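Long-range contact in sortase B (PDB 3PSQ), which is a class B sortase involved in pilus assembly, probably a cysteine transpeptidase that acts through an acyl-thioester intermediate: residues Tyr49-Gly54 / Gly73-Asp78. Residues are numbered along the deposited sequence; the frame is centred on the assembly and turned at random.
Sequences YPIVQG and GSVFLD
V52 and F76 pair as neighbours on two parallel strands, 48-53 and 76-77, in the curled mixed β-sheet of the sortase fold. The strand pairing is short. L77 N donates to V52 O at 2.8 Å, nearly in line with the carbonyl. V52 O also receives a CA-H...O contact from F76 CA at 3.0 Å. At L77 O direct pairing gives out: G54 N is 4.4 Å away, and a water bridges the two. It accepts from G54 N and lies 2.8 Å from L77 O, to which it probably donates. Q53 adds a side-chain bond. Its CG is anti to the backbone N (chi1 177°) and the chain stays extended, which carries Q53 NE2 past L77 to D78 O at 2.9 Å. This donor sits 31° out of the D78 carbonyl plane. NE2 also bonds to N81 O, so two backbone oxygens grip the amide. Apolar contacts line both faces. I51 CD1 meets V75 CG1 at 4.0 Å, and I51 CG2 lies 4.3 Å from L77 CB. On the V52 and F76 face, V52 CG2 touches F76 CB. Strand 36-41 flanks 48-53, and strand 89-93 flanks 76-77, so the pair lies inside the sheet. The F76 ring leads away from V52 and meets the ring of H95, the predicted catalytic histidine, with the planes about 20° apart. D78 points away from 49-54 at its CB; its OD2 forms a salt bridge with R80 NH2.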
# COMPACT_ATOMS: atom_id res chain seq x y z
N TYR A 49 9.34 1.82 -6.27
CA TYR A 49 9.83 2.85 -5.36
C TYR A 49 10.34 2.30 -4.07
O TYR A 49 9.80 1.31 -3.56
CB TYR A 49 8.72 3.84 -4.98
CG TYR A 49 7.90 4.41 -6.10
CD1 TYR A 49 8.49 4.95 -7.28
CD2 TYR A 49 6.53 4.45 -5.97
CE1 TYR A 49 7.64 5.51 -8.28
CE2 TYR A 49 5.72 4.97 -6.94
CZ TYR A 49 6.25 5.50 -8.07
OH TYR A 49 5.29 5.98 -8.98
N PRO A 50 11.33 3.00 -3.48
CA PRO A 50 11.69 2.74 -2.10
C PRO A 50 10.55 3.19 -1.18
O PRO A 50 9.79 4.11 -1.52
CB PRO A 50 12.94 3.61 -1.90
CG PRO A 50 12.71 4.82 -2.89
CD PRO A 50 12.02 4.20 -4.06
N ILE A 51 10.39 2.50 -0.04
CA ILE A 51 9.28 2.75 0.92
C ILE A 51 9.90 3.08 2.26
O ILE A 51 10.85 2.45 2.67
CB ILE A 51 8.36 1.51 1.11
CG1 ILE A 51 7.76 1.03 -0.24
CG2 ILE A 51 7.25 1.78 2.13
CD1 ILE A 51 6.85 2.04 -0.99
N VAL A 52 9.35 4.09 2.92
CA VAL A 52 9.79 4.41 4.26
C VAL A 52 8.72 4.06 5.26
O VAL A 52 7.54 3.91 4.91
CB VAL A 52 10.13 5.91 4.44
CG1 VAL A 52 11.39 6.27 3.68
CG2 VAL A 52 8.92 6.79 4.03
N GLN A 53 9.14 3.96 6.52
CA GLN A 53 8.19 3.99 7.61
C GLN A 53 8.56 5.11 8.55
O GLN A 53 9.71 5.17 9.03
CB GLN A 53 8.15 2.68 8.39
CG GLN A 53 7.19 2.74 9.59
CD GLN A 53 7.21 1.45 10.38
OE1 GLN A 53 8.20 1.12 11.02
NE2 GLN A 53 6.10 0.71 10.34
N GLY A 54 7.60 5.99 8.84
CA GLY A 54 7.87 7.07 9.80
C GLY A 54 7.51 6.69 11.23
O GLY A 54 6.95 5.60 11.46
N GLY A 73 6.77 14.95 -0.74
CA GLY A 73 6.78 13.93 0.30
C GLY A 73 6.90 12.50 -0.26
O GLY A 73 7.27 12.34 -1.42
N SER A 74 6.57 11.48 0.54
CA SER A 74 6.90 10.07 0.16
C SER A 74 5.76 9.11 0.48
O SER A 74 4.91 9.40 1.33
CB SER A 74 8.14 9.57 0.89
OG SER A 74 9.25 10.43 0.79
N VAL A 75 5.76 7.97 -0.19
CA VAL A 75 4.91 6.85 0.16
C VAL A 75 5.49 6.08 1.35
O VAL A 75 6.69 5.86 1.41
CB VAL A 75 4.73 5.89 -1.04
CG1 VAL A 75 3.90 4.69 -0.58
CG2 VAL A 75 4.04 6.66 -2.22
N PHE A 76 4.63 5.69 2.29
CA PHE A 76 5.10 5.18 3.60
C PHE A 76 4.26 4.00 4.11
O PHE A 76 3.05 3.98 3.95
CB PHE A 76 5.09 6.32 4.63
CG PHE A 76 3.71 6.89 4.89
CD1 PHE A 76 2.91 6.38 5.91
CD2 PHE A 76 3.19 7.91 4.08
CE1 PHE A 76 1.64 6.95 6.16
CE2 PHE A 76 1.93 8.45 4.33
CZ PHE A 76 1.13 7.93 5.32
N LEU A 77 4.92 3.04 4.75
CA LEU A 77 4.24 2.00 5.49
C LEU A 77 3.69 2.59 6.78
O LEU A 77 4.40 3.30 7.50
CB LEU A 77 5.23 0.88 5.85
CG LEU A 77 4.66 -0.30 6.68
CD1 LEU A 77 3.58 -1.04 5.90
CD2 LEU A 77 5.71 -1.28 7.12
N ASP A 78 2.44 2.26 7.10
CA ASP A 78 1.85 2.71 8.35
C ASP A 78 2.82 2.51 9.55
O ASP A 78 3.39 1.41 9.70
CB ASP A 78 0.52 1.98 8.58
CG ASP A 78 -0.23 2.51 9.79
OD1 ASP A 78 0.19 2.28 10.93
OD2 ASP A 78 -1.25 3.17 9.60
O HOH W 1 4.70 5.72 8.85